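Local coordinates for protein phosphodiesterase (PDB 6CPU) that is a largely helical metalloprotein of the HD-type phosphodiesterase family, with a zinc ion and a magnesium ion bound, at residues Tyr213-Trp218 with Val234-Asp239; Pro336-Gly341 with Arg412-Ser417. One frame throughout, in Å; residues are numbered along the deposited sequence.

In the fold
Following the chain from the N terminus, interaction 1 comes first: it joins helices 205-216 and 227-242, closing the short loop between consecutive helices, 15 residues from segment to segment, seven of them already in the second helix. Interaction 2 opens well after that loop is complete and spans a longer excursion, bringing helix 411-421 back against helix 336-348 across 70 intervening residues that are mostly helix. The two loops lie in series along the chain and neither nest nor cross. The centres of interaction 1 and interaction 2 are about 19 Å apart. Helix 336-348 joins them: Leu340 packs on Ile238 of helix 227-242, so the two contacts link four helices within the all-helical part of the fold.

Interaction 1. Residues Tyr213-Trp218 with Val234-Asp239; sequences YAVGHW and VYLMID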
loop_
_atom_site.group_PDB
_atom_site.type_symbol
_atom_site.label_atom_id
_atom_site.label_comp_id
_atom_site.label_asym_id
_atom_site.label_seq_id
_atom_site.Cartn_x
_atom_site.Cartn_y
_atom_site.Cartn_z
ATOM N N TYR A 213 -10.812 -8.965 15.724
ATOM C CA TYR A 213 -11.984 -8.115 15.997
ATOM C C TYR A 213 -11.899 -6.739 15.353
ATOM O O TYR A 213 -12.924 -6.213 14.927
ATOM C CB TYR A 213 -12.260 -7.979 17.500
ATOM C CG TYR A 213 -12.881 -9.225 18.073
ATOM C CD1 TYR A 213 -12.091 -10.225 18.648
ATOM C CD2 TYR A 213 -14.256 -9.432 17.999
ATOM C CE1 TYR A 213 -12.659 -11.385 19.144
ATOM C CE2 TYR A 213 -14.831 -10.586 18.491
ATOM C CZ TYR A 213 -14.033 -11.554 19.071
ATOM O OH TYR A 213 -14.612 -12.707 19.561
ATOM N N ALA A 214 -10.707 -6.146 15.296
ATOM C CA ALA A 214 -10.515 -4.900 14.520
ATOM C C ALA A 214 -10.921 -5.101 13.052
ATOM O O ALA A 214 -11.731 -4.339 12.504
ATOM C CB ALA A 214 -9.073 -4.401 14.637
ATOM N N VAL A 215 -10.396 -6.151 12.421
ATOM C CA VAL A 215 -10.790 -6.498 11.057
ATOM C C VAL A 215 -12.322 -6.684 10.960
ATOM O O VAL A 215 -12.939 -6.382 9.938
ATOM C CB VAL A 215 -10.041 -7.756 10.580
ATOM C CG1 VAL A 215 -10.644 -8.325 9.312
ATOM C CG2 VAL A 215 -8.568 -7.421 10.343
ATOM N N GLY A 216 -12.914 -7.169 12.047
ATOM C CA GLY A 216 -14.350 -7.339 12.144
ATOM C C GLY A 216 -15.212 -6.092 12.187
ATOM O O GLY A 216 -16.381 -6.183 11.865
ATOM N N HIS A 217 -14.661 -4.942 12.581
ATOM C CA HIS A 217 -15.432 -3.689 12.651
ATOM C C HIS A 217 -15.461 -2.919 11.331
ATOM O O HIS A 217 -14.424 -2.758 10.682
ATOM C CB HIS A 217 -14.831 -2.754 13.688
ATOM C CG HIS A 217 -15.131 -3.134 15.104
ATOM N ND1 HIS A 217 -14.436 -4.122 15.770
ATOM C CD2 HIS A 217 -16.040 -2.650 15.984
ATOM C CE1 HIS A 217 -14.900 -4.225 17.003
ATOM N NE2 HIS A 217 -15.873 -3.344 17.157
ATOM N N TRP A 218 -16.632 -2.402 10.953
ATOM C CA TRP A 218 -16.702 -1.429 9.851
ATOM C C TRP A 218 -16.002 -0.138 10.255
ATOM O O TRP A 218 -15.442 0.563 9.410
ATOM C CB TRP A 218 -18.144 -1.135 9.409
ATOM C CG TRP A 218 -18.184 -0.107 8.326
ATOM C CD1 TRP A 218 -18.632 1.174 8.425
ATOM C CD2 TRP A 218 -17.673 -0.252 6.995
ATOM N NE1 TRP A 218 -18.467 1.831 7.226
ATOM C CE2 TRP A 218 -17.884 0.974 6.331
ATOM C CE3 TRP A 218 -17.093 -1.313 6.290
ATOM C CZ2 TRP A 218 -17.517 1.173 5.001
ATOM C CZ3 TRP A 218 -16.730 -1.112 4.966
ATOM C CH2 TRP A 218 -16.950 0.117 4.337
ATOM N N VAL A 234 -3.659 -7.923 7.149
ATOM C CA VAL A 234 -3.677 -8.404 5.780
ATOM C C VAL A 234 -3.663 -9.938 5.754
ATOM O O VAL A 234 -4.409 -10.554 5.001
ATOM C CB VAL A 234 -2.490 -7.857 4.964
ATOM C CG1 VAL A 234 -2.482 -8.460 3.564
ATOM C CG2 VAL A 234 -2.565 -6.342 4.858
ATOM N N TYR A 235 -2.824 -10.545 6.586
ATOM C CA TYR A 235 -2.754 -12.000 6.656
ATOM C C TYR A 235 -4.133 -12.593 7.001
ATOM O O TYR A 235 -4.587 -13.524 6.350
ATOM C CB TYR A 235 -1.681 -12.454 7.660
ATOM C CG TYR A 235 -1.910 -13.853 8.174
ATOM C CD1 TYR A 235 -1.729 -14.956 7.350
ATOM C CD2 TYR A 235 -2.367 -14.071 9.472
ATOM C CE1 TYR A 235 -1.967 -16.250 7.821
ATOM C CE2 TYR A 235 -2.601 -15.352 9.947
ATOM C CZ TYR A 235 -2.406 -16.435 9.117
ATOM O OH TYR A 235 -2.650 -17.707 9.612
ATOM N N LEU A 236 -4.796 -12.033 8.006
ATOM C CA LEU A 236 -6.124 -12.510 8.407
ATOM C C LEU A 236 -7.106 -12.502 7.238
ATOM O O LEU A 236 -7.806 -13.486 6.984
ATOM C CB LEU A 236 -6.678 -11.655 9.550
ATOM C CG LEU A 236 -5.986 -11.838 10.893
ATOM C CD1 LEU A 236 -6.470 -10.794 11.880
ATOM C CD2 LEU A 236 -6.189 -13.252 11.430
ATOM N N MET A 237 -7.123 -11.402 6.495
ATOM C CA MET A 237 -8.064 -11.247 5.393
ATOM C C MET A 237 -7.758 -12.090 4.170
ATOM O O MET A 237 -8.658 -12.726 3.604
ATOM C CB MET A 237 -8.180 -9.777 5.030
ATOM C CG MET A 237 -8.897 -9.007 6.108
ATOM S SD MET A 237 -9.120 -7.272 5.721
ATOM C CE MET A 237 -7.539 -6.576 6.199
ATOM N N ILE A 238 -6.494 -12.128 3.763
ATOM C CA ILE A 238 -6.118 -12.907 2.592
ATOM C C ILE A 238 -6.149 -14.415 2.861
ATOM O O ILE A 238 -6.615 -15.176 2.011
ATOM C CB ILE A 238 -4.743 -12.477 2.037
ATOM C CG1 ILE A 238 -4.769 -10.994 1.640
ATOM C CG2 ILE A 238 -4.343 -13.344 0.859
ATOM C CD1 ILE A 238 -5.635 -10.653 0.446
ATOM N N ASP A 239 -5.659 -14.852 4.016
ATOM C CA ASP A 239 -5.718 -16.277 4.367
ATOM C C ASP A 239 -7.169 -16.758 4.340
ATOM O O ASP A 239 -7.463 -17.821 3.789
ATOM C CB ASP A 239 -5.087 -16.526 5.740
ATOM C CG ASP A 239 -4.928 -18.014 6.069
ATOM O OD1 ASP A 239 -4.769 -18.836 5.154
ATOM O OD2 ASP A 239 -4.933 -18.358 7.267
#
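Within the all-helical part of this phosphodiesterase, helices 205-216 and 227-242 pack through Val215 on one side and Leu236 and Met237 on the other. Both methyl groups of the valine are used. CG1, placed anti to the backbone N (chi1 167°), meets the side-chain stem of the methionine, with Val215 CG1 3.7 Å from Met237 CG. The sulfur follows close behind, Met237 SD standing 4.0 Å from the same Val215 CG1. The methionine is extended as far as its sulfur and bends only at chi3 (-83°), and its chain runs obliquely past the valine. The second branch makes a looser touch, Val215 CG2 to Leu236 CD1 at 4.3 Å. Phe287 of helix 276-292 packs on both Val215 and Met237, which makes that helix a third wall of the contact.

Polar bonds hold the valine's end of the helix. Val215 O is hydrogen-bonded to the side chains of Gln284 and His288, and His217 ND1 donates to Tyr213 O at 2.7 Å. That bond lies close to the plane of the imidazole but reaches the carbonyl from above its plane. Across the interface itself no hydrogen bond forms. The two helices are therefore held together here by dispersion and by exclusion of water from buried aliphatic and thioether groups, while directional bonds to surrounding parts of the fold fix the backbone that carries Val215.

Interaction 2. Residues Pro336-Gly341 with Arg412-Ser417; sequences PIQTLG and RSLIIS
Leu414, Gly341 and Ile415 bury the most surface where helix 336-348 meets helix 411-421, and the backbones of the two segments come closest at the glycine. Gly341 faces the other helix with bare backbone, and its CA lies 6.3 Å from Ile415 CA. The isoleucine meets the glycine's carbonyl: Ile415 CG1 approaches Gly341 O to 3.7 Å, a van der Waals contact of a methylene with a backbone oxygen. That branch lies beside the isoleucine's own backbone N (chi1 -70°), which swings it nearer to the glycine than the direction of its CB alone would suggest.

The CB of Leu414 is directed toward the opposing helix, and the side chain reaches the part of it one turn before the glycine. With CG anti to the backbone N (chi1 178°), the side chain stands out from its helix, and Leu414 CD2 rests 4.4 Å from Gln338 CA. The same methyl lies 4.5 Å from Gln338 CG, so it touches only the aliphatic base of the glutamine. The polar end of that side chain is engaged beyond the contact, where Gln338 NE2 is hydrogen-bonded to Ile403 O.

Two further helices pack against the pair. Helix 446-462 packs on Leu414 through Ser454 and on Gln338 through His446 and Val450, whereas Ile387 and Leu391 of helix 377-394 touch Ile415. The bound zinc and magnesium ions are each about 13 Å from the Ile415 side chain; helix 336-348 leads directly into the zinc ligands His349 and Asp350, and helix 446-462 ends at a third, Asp462.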
loop_
_atom_site.group_PDB
_atom_site.type_symbol
_atom_site.label_atom_id
_atom_site.label_comp_id
_atom_site.label_asym_id
_atom_site.label_seq_id
_atom_site.Cartn_x
_atom_site.Cartn_y
_atom_site.Cartn_z
ATOM N N PRO A 336 -15.318 -17.255 -5.543
ATOM C CA PRO A 336 -14.186 -17.220 -4.598
ATOM C C PRO A 336 -12.846 -16.722 -5.164
ATOM O O PRO A 336 -12.176 -15.927 -4.498
ATOM C CB PRO A 336 -14.065 -18.677 -4.143
ATOM C CG PRO A 336 -15.464 -19.208 -4.257
ATOM C CD PRO A 336 -16.016 -18.560 -5.496
ATOM N N ILE A 337 -12.455 -17.172 -6.355
ATOM C CA ILE A 337 -11.185 -16.711 -6.941
ATOM C C ILE A 337 -11.249 -15.243 -7.367
ATOM O O ILE A 337 -10.272 -14.512 -7.206
ATOM C CB ILE A 337 -10.668 -17.621 -8.080
ATOM C CG1 ILE A 337 -9.193 -17.305 -8.366
ATOM C CG2 ILE A 337 -11.509 -17.484 -9.344
ATOM C CD1 ILE A 337 -8.487 -18.376 -9.164
ATOM N N GLN A 338 -12.396 -14.805 -7.881
ATOM C CA GLN A 338 -12.621 -13.400 -8.204
ATOM C C GLN A 338 -12.632 -12.529 -6.950
ATOM O O GLN A 338 -12.183 -11.380 -6.974
ATOM C CB GLN A 338 -13.948 -13.214 -8.934
ATOM C CG GLN A 338 -14.001 -13.871 -10.300
ATOM C CD GLN A 338 -15.419 -14.228 -10.718
ATOM O OE1 GLN A 338 -16.395 -13.693 -10.182
ATOM N NE2 GLN A 338 -15.537 -15.151 -11.663
ATOM N N THR A 339 -13.179 -13.068 -5.865
ATOM C CA THR A 339 -13.172 -12.384 -4.575
ATOM C C THR A 339 -11.721 -12.200 -4.090
ATOM O O THR A 339 -11.351 -11.121 -3.632
ATOM C CB THR A 339 -13.995 -13.174 -3.528
ATOM O OG1 THR A 339 -15.357 -13.267 -3.965
ATOM C CG2 THR A 339 -13.951 -12.501 -2.174
ATOM N N LEU A 340 -10.917 -13.255 -4.200
ATOM C CA LEU A 340 -9.492 -13.195 -3.841
ATOM C C LEU A 340 -8.754 -12.184 -4.725
ATOM O O LEU A 340 -7.961 -11.385 -4.229
ATOM C CB LEU A 340 -8.824 -14.565 -3.957
ATOM C CG LEU A 340 -7.323 -14.632 -3.622
ATOM C CD1 LEU A 340 -7.057 -14.167 -2.205
ATOM C CD2 LEU A 340 -6.762 -16.033 -3.830
ATOM N N GLY A 341 -9.039 -12.213 -6.026
ATOM C CA GLY A 341 -8.463 -11.254 -6.971
ATOM C C GLY A 341 -8.771 -9.808 -6.632
ATOM O O GLY A 341 -7.908 -8.939 -6.770
ATOM N N ARG A 412 -4.422 -11.872 -13.417
ATOM C CA ARG A 412 -3.538 -10.752 -13.788
ATOM C C ARG A 412 -4.336 -9.615 -14.438
ATOM O O ARG A 412 -4.312 -8.472 -13.974
ATOM C CB ARG A 412 -2.400 -11.239 -14.709
ATOM C CG ARG A 412 -1.485 -10.125 -15.198
ATOM C CD ARG A 412 -0.289 -10.610 -15.980
ATOM N NE ARG A 412 0.392 -9.480 -16.613
ATOM C CZ ARG A 412 0.026 -8.902 -17.757
ATOM N NH1 ARG A 412 -1.031 -9.338 -18.434
ATOM N NH2 ARG A 412 0.728 -7.875 -18.230
ATOM N N SER A 413 -5.078 -9.938 -15.496
ATOM C CA SER A 413 -5.888 -8.946 -16.214
ATOM C C SER A 413 -6.977 -8.328 -15.353
ATOM O O SER A 413 -7.261 -7.142 -15.474
ATOM C CB SER A 413 -6.513 -9.574 -17.471
ATOM O OG SER A 413 -5.508 -9.915 -18.398
ATOM N N LEU A 414 -7.585 -9.129 -14.477
ATOM C CA LEU A 414 -8.620 -8.618 -13.583
ATOM C C LEU A 414 -8.028 -7.646 -12.572
ATOM O O LEU A 414 -8.618 -6.605 -12.297
ATOM C CB LEU A 414 -9.330 -9.765 -12.862
ATOM C CG LEU A 414 -10.418 -9.381 -11.850
ATOM C CD1 LEU A 414 -11.462 -8.468 -12.467
ATOM C CD2 LEU A 414 -11.062 -10.646 -11.289
ATOM N N ILE A 415 -6.857 -7.984 -12.035
ATOM C CA ILE A 415 -6.176 -7.099 -11.082
ATOM C C ILE A 415 -5.816 -5.759 -11.741
ATOM O O ILE A 415 -6.024 -4.693 -11.136
ATOM C CB ILE A 415 -4.941 -7.788 -10.461
ATOM C CG1 ILE A 415 -5.398 -8.906 -9.514
ATOM C CG2 ILE A 415 -4.083 -6.765 -9.717
ATOM C CD1 ILE A 415 -4.298 -9.808 -8.997
ATOM N N ILE A 416 -5.287 -5.806 -12.969
ATOM C CA ILE A 416 -4.939 -4.587 -13.718
ATOM C C ILE A 416 -6.178 -3.723 -13.918
ATOM O O ILE A 416 -6.174 -2.515 -13.657
ATOM C CB ILE A 416 -4.307 -4.918 -15.090
ATOM C CG1 ILE A 416 -2.927 -5.565 -14.879
ATOM C CG2 ILE A 416 -4.225 -3.666 -15.964
ATOM C CD1 ILE A 416 -2.358 -6.235 -16.108
ATOM N N SER A 417 -7.243 -4.361 -14.389
ATOM C CA SER A 417 -8.510 -3.677 -14.608
ATOM C C SER A 417 -8.979 -2.944 -13.347
ATOM O O SER A 417 -9.334 -1.766 -13.393
ATOM C CB SER A 417 -9.563 -4.696 -15.081
ATOM O OG SER A 417 -10.859 -4.153 -14.981
#